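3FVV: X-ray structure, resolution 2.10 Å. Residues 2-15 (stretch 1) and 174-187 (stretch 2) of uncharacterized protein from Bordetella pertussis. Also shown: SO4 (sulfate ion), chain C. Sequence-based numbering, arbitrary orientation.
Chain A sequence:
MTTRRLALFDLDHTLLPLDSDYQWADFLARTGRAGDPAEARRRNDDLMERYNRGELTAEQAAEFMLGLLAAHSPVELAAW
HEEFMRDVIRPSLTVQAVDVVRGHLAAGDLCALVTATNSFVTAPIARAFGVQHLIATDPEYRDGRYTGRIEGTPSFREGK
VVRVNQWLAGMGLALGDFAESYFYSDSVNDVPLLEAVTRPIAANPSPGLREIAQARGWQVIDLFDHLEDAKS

Stretch 1, residues 2-15: TTRRLALFDLDHTL
Stretch 2 174-187: ALGDFAESYFYSDS

Two carboxylates meet where the paired strands end: Asp-10 OD2 lies 3.0 Å from Asp-186 OD1, an acceptor-acceptor approach that is no hydrogen bond. Thr-14 OG1 (chi1 m) donates to Asp-10 OD2 at 2.8 Å, and a water donates to Asp-186 OD2 at 2.7 Å. On the sulfate, O1 accepts from Asp-12 N at 2.9 Å and Leu-11 N at 3.2 Å.

Upstream, strands 5-9 and 180-185 run parallel, their axes inclined by 10° and 4.6 Å apart at closest approach. Extended backbones (phi -100 to -142°, psi 117 to 146°) pair Leu-6 with Ser-181, Ala-7 with Tyr-182, Leu-8 with Phe-183 and Phe-9 with Tyr-184. Leu-6 and Leu-8 each bond both ways: Leu-6 N to Glu-180 O (3.0 Å), Tyr-182 N to Leu-6 O (2.8 Å), Leu-8 N to Tyr-182 O (2.9 Å) and Tyr-184 N to Leu-8 O (3.0 Å). Asp-10 N to Tyr-184 O (3.0 Å) and Ala-179 N to Arg-4 O (2.8 Å) extend this ladder.

On the Leu-6/Leu-8 face, Leu-6 (t, p) places CB 3.8 Å from the Phe-178 ring centroid, over its face; Leu-8 CB (m, t) meets Phe-183 CD1 (chi1 t) at 3.6 Å. On the other face, the Phe-9 and Tyr-184 rings (both chi1 m) lie near parallel but offset, centroids 5.1 Å apart.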

# COMPACT_ATOMS: atom_id res chain seq x y z
N THR A 2 22.13 -19.17 0.18
CA THR A 2 21.23 -19.56 -0.96
C THR A 2 21.05 -18.38 -1.95
O THR A 2 21.29 -17.22 -1.61
CB THR A 2 19.81 -20.24 -0.46
OG1 THR A 2 18.76 -19.26 -0.31
CG2 THR A 2 19.97 -21.12 0.85
N THR A 3 20.66 -18.69 -3.18
CA THR A 3 20.58 -17.71 -4.26
C THR A 3 19.24 -16.94 -4.38
O THR A 3 19.10 -16.08 -5.23
CB THR A 3 20.82 -18.40 -5.62
OG1 THR A 3 19.72 -19.29 -5.91
CG2 THR A 3 22.11 -19.18 -5.60
N ARG A 4 18.25 -17.25 -3.55
CA ARG A 4 16.97 -16.57 -3.64
C ARG A 4 17.04 -15.02 -3.45
O ARG A 4 17.92 -14.51 -2.76
CB ARG A 4 15.97 -17.18 -2.68
CG ARG A 4 14.57 -16.90 -3.14
CD ARG A 4 13.53 -17.54 -2.27
NE ARG A 4 12.25 -17.54 -2.99
CZ ARG A 4 11.09 -17.95 -2.48
NH1 ARG A 4 11.02 -18.41 -1.22
NH2 ARG A 4 9.99 -17.90 -3.25
N ARG A 5 16.15 -14.29 -4.10
CA ARG A 5 16.07 -12.85 -3.88
C ARG A 5 14.71 -12.50 -3.27
O ARG A 5 13.75 -13.27 -3.36
CB ARG A 5 16.35 -12.10 -5.16
CG ARG A 5 17.66 -12.69 -5.83
CD ARG A 5 17.91 -12.15 -7.18
NE ARG A 5 16.66 -12.10 -7.94
CZ ARG A 5 16.56 -11.51 -9.12
NH1 ARG A 5 17.65 -10.99 -9.70
NH2 ARG A 5 15.39 -11.48 -9.76
N LEU A 6 14.65 -11.35 -2.62
CA LEU A 6 13.39 -10.84 -2.05
C LEU A 6 12.97 -9.67 -2.94
O LEU A 6 13.81 -8.81 -3.31
CB LEU A 6 13.62 -10.36 -0.65
CG LEU A 6 12.43 -9.85 0.15
CD1 LEU A 6 11.48 -10.95 0.41
CD2 LEU A 6 13.03 -9.21 1.43
N ALA A 7 11.68 -9.61 -3.24
CA ALA A 7 11.16 -8.49 -3.98
C ALA A 7 9.95 -7.88 -3.30
O ALA A 7 8.87 -8.50 -3.21
CB ALA A 7 10.80 -8.98 -5.47
N LEU A 8 10.09 -6.63 -2.90
CA LEU A 8 9.06 -5.89 -2.22
C LEU A 8 8.55 -4.78 -3.15
O LEU A 8 9.34 -4.04 -3.77
CB LEU A 8 9.62 -5.25 -0.94
CG LEU A 8 10.32 -6.26 0.00
CD1 LEU A 8 10.96 -5.50 1.22
CD2 LEU A 8 9.41 -7.37 0.46
N PHE A 9 7.23 -4.65 -3.17
CA PHE A 9 6.55 -3.64 -3.95
C PHE A 9 5.68 -2.73 -3.12
O PHE A 9 4.80 -3.17 -2.42
CB PHE A 9 5.72 -4.33 -5.01
CG PHE A 9 6.49 -5.28 -5.82
CD1 PHE A 9 7.22 -4.83 -6.91
CD2 PHE A 9 6.51 -6.61 -5.49
CE1 PHE A 9 7.94 -5.70 -7.66
CE2 PHE A 9 7.22 -7.52 -6.25
CZ PHE A 9 7.92 -7.07 -7.36
N ASP A 10 5.92 -1.44 -3.24
CA ASP A 10 4.94 -0.42 -2.83
C ASP A 10 3.71 -0.53 -3.75
O ASP A 10 3.80 -1.00 -4.86
CB ASP A 10 5.59 0.97 -2.95
CG ASP A 10 4.67 2.11 -2.44
OD1 ASP A 10 4.17 1.99 -1.28
OD2 ASP A 10 4.42 3.08 -3.20
N LEU A 11 2.54 -0.09 -3.30
CA LEU A 11 1.34 -0.12 -4.14
C LEU A 11 0.97 1.23 -4.76
O LEU A 11 1.04 1.40 -5.99
CB LEU A 11 0.13 -0.66 -3.37
CG LEU A 11 -1.18 -0.73 -4.14
CD1 LEU A 11 -1.04 -1.68 -5.28
CD2 LEU A 11 -2.40 -1.17 -3.20
N ASP A 12 0.59 2.20 -3.93
CA ASP A 12 -0.07 3.40 -4.46
C ASP A 12 0.90 4.25 -5.21
O ASP A 12 1.91 4.63 -4.67
CB ASP A 12 -0.78 4.16 -3.33
CG ASP A 12 -1.84 3.31 -2.63
OD1 ASP A 12 -2.66 2.66 -3.29
OD2 ASP A 12 -1.82 3.21 -1.40
N HIS A 13 0.62 4.47 -6.50
CA HIS A 13 1.47 5.25 -7.41
C HIS A 13 2.71 4.52 -7.83
O HIS A 13 3.49 5.05 -8.59
CB HIS A 13 1.84 6.60 -6.82
CG HIS A 13 0.64 7.44 -6.53
ND1 HIS A 13 -0.17 7.92 -7.53
CD2 HIS A 13 0.09 7.84 -5.36
CE1 HIS A 13 -1.16 8.61 -6.99
NE2 HIS A 13 -1.03 8.58 -5.68
N THR A 14 2.90 3.30 -7.36
CA THR A 14 4.03 2.45 -7.79
C THR A 14 3.49 1.39 -8.72
O THR A 14 3.83 1.37 -9.88
CB THR A 14 4.71 1.79 -6.55
OG1 THR A 14 5.34 2.82 -5.79
CG2 THR A 14 5.77 0.73 -6.96
N LEU A 15 2.63 0.52 -8.22
CA LEU A 15 2.03 -0.51 -9.08
C LEU A 15 0.71 -0.04 -9.67
O LEU A 15 0.31 -0.57 -10.68
CB LEU A 15 1.89 -1.84 -8.33
CG LEU A 15 3.17 -2.64 -8.01
CD1 LEU A 15 2.78 -3.98 -7.41
CD2 LEU A 15 4.06 -2.84 -9.26
N ALA A 174 15.36 -13.92 7.16
CA ALA A 174 15.82 -12.55 7.40
C ALA A 174 16.40 -11.95 6.10
O ALA A 174 16.80 -12.69 5.18
CB ALA A 174 16.84 -12.54 8.45
N LEU A 175 16.56 -10.64 6.11
CA LEU A 175 16.86 -9.86 4.91
C LEU A 175 18.21 -10.25 4.31
O LEU A 175 18.43 -10.24 3.07
CB LEU A 175 16.85 -8.38 5.33
CG LEU A 175 16.42 -7.22 4.44
CD1 LEU A 175 15.13 -7.55 3.65
CD2 LEU A 175 16.30 -5.97 5.38
N GLY A 176 19.14 -10.57 5.20
CA GLY A 176 20.47 -11.05 4.77
C GLY A 176 20.51 -12.50 4.36
O GLY A 176 21.54 -12.97 3.93
N ASP A 177 19.42 -13.25 4.50
CA ASP A 177 19.34 -14.58 3.87
C ASP A 177 19.30 -14.47 2.30
O ASP A 177 19.64 -15.43 1.59
CB ASP A 177 18.07 -15.34 4.33
CG ASP A 177 18.05 -15.69 5.82
OD1 ASP A 177 19.16 -15.75 6.41
OD2 ASP A 177 16.92 -15.89 6.37
N PHE A 178 18.90 -13.33 1.74
CA PHE A 178 18.71 -13.22 0.27
C PHE A 178 19.96 -12.75 -0.45
O PHE A 178 20.69 -11.93 0.06
CB PHE A 178 17.55 -12.28 -0.02
CG PHE A 178 16.31 -12.75 0.59
CD1 PHE A 178 15.57 -13.74 -0.01
CD2 PHE A 178 15.93 -12.29 1.85
CE1 PHE A 178 14.44 -14.22 0.58
CE2 PHE A 178 14.80 -12.79 2.46
CZ PHE A 178 14.06 -13.76 1.82
N ALA A 179 20.17 -13.23 -1.65
CA ALA A 179 21.28 -12.75 -2.47
C ALA A 179 21.12 -11.26 -2.82
O ALA A 179 22.11 -10.54 -2.91
CB ALA A 179 21.45 -13.64 -3.74
N GLU A 180 19.89 -10.79 -3.04
CA GLU A 180 19.57 -9.36 -3.16
C GLU A 180 18.17 -9.18 -2.62
O GLU A 180 17.37 -10.11 -2.63
CB GLU A 180 19.45 -8.90 -4.61
CG GLU A 180 20.63 -9.10 -5.51
CD GLU A 180 21.85 -8.37 -5.01
OE1 GLU A 180 21.72 -7.38 -4.23
OE2 GLU A 180 22.96 -8.81 -5.40
N SER A 181 17.84 -7.96 -2.25
CA SER A 181 16.46 -7.55 -1.91
C SER A 181 16.16 -6.31 -2.66
O SER A 181 16.95 -5.35 -2.59
CB SER A 181 16.32 -7.23 -0.44
OG SER A 181 17.50 -6.55 -0.01
N TYR A 182 15.04 -6.32 -3.41
CA TYR A 182 14.55 -5.19 -4.19
C TYR A 182 13.36 -4.54 -3.43
O TYR A 182 12.64 -5.23 -2.74
CB TYR A 182 14.00 -5.68 -5.53
CG TYR A 182 15.00 -6.31 -6.47
CD1 TYR A 182 15.54 -5.59 -7.52
CD2 TYR A 182 15.38 -7.63 -6.34
CE1 TYR A 182 16.46 -6.15 -8.40
CE2 TYR A 182 16.32 -8.19 -7.21
CZ TYR A 182 16.85 -7.42 -8.22
OH TYR A 182 17.74 -7.92 -9.14
N PHE A 183 13.21 -3.22 -3.53
CA PHE A 183 12.01 -2.51 -3.09
C PHE A 183 11.77 -1.41 -4.12
O PHE A 183 12.69 -0.67 -4.46
CB PHE A 183 12.14 -1.94 -1.68
CG PHE A 183 10.92 -1.18 -1.20
CD1 PHE A 183 9.63 -1.71 -1.36
CD2 PHE A 183 11.06 0.05 -0.59
CE1 PHE A 183 8.52 -1.02 -0.95
CE2 PHE A 183 9.96 0.74 -0.13
CZ PHE A 183 8.68 0.23 -0.34
N TYR A 184 10.57 -1.42 -4.70
CA TYR A 184 10.12 -0.41 -5.59
C TYR A 184 9.18 0.58 -4.88
O TYR A 184 8.22 0.18 -4.26
CB TYR A 184 9.33 -1.06 -6.74
CG TYR A 184 10.08 -2.04 -7.62
CD1 TYR A 184 10.46 -1.70 -8.90
CD2 TYR A 184 10.36 -3.33 -7.18
CE1 TYR A 184 11.12 -2.60 -9.70
CE2 TYR A 184 11.06 -4.22 -7.96
CZ TYR A 184 11.41 -3.86 -9.23
OH TYR A 184 12.07 -4.76 -10.02
N SER A 185 9.45 1.89 -4.95
CA SER A 185 8.53 2.87 -4.40
C SER A 185 8.68 4.22 -5.07
O SER A 185 9.67 4.50 -5.69
CB SER A 185 8.65 3.01 -2.86
OG SER A 185 7.53 3.75 -2.34
N ASP A 186 7.69 5.07 -4.86
CA ASP A 186 7.58 6.37 -5.55
C ASP A 186 7.86 7.55 -4.66
O ASP A 186 8.03 8.65 -5.18
CB ASP A 186 6.17 6.59 -6.05
CG ASP A 186 5.18 6.71 -4.91
OD1 ASP A 186 5.22 5.82 -4.07
OD2 ASP A 186 4.42 7.69 -4.80
N SER A 187 7.91 7.32 -3.35
CA SER A 187 7.74 8.38 -2.35
C SER A 187 8.89 8.50 -1.37
O SER A 187 9.47 7.50 -0.92
CB SER A 187 6.51 8.05 -1.52
OG SER A 187 6.37 8.95 -0.44
S SO4 C . 1.45 3.07 -0.16
O1 SO4 C . 1.28 1.88 -1.08
O2 SO4 C . 2.16 2.74 1.13
O3 SO4 C . 2.07 4.10 -0.98
O4 SO4 C . 0.14 3.60 0.25
O HOH W 1 2.58 7.42 -2.79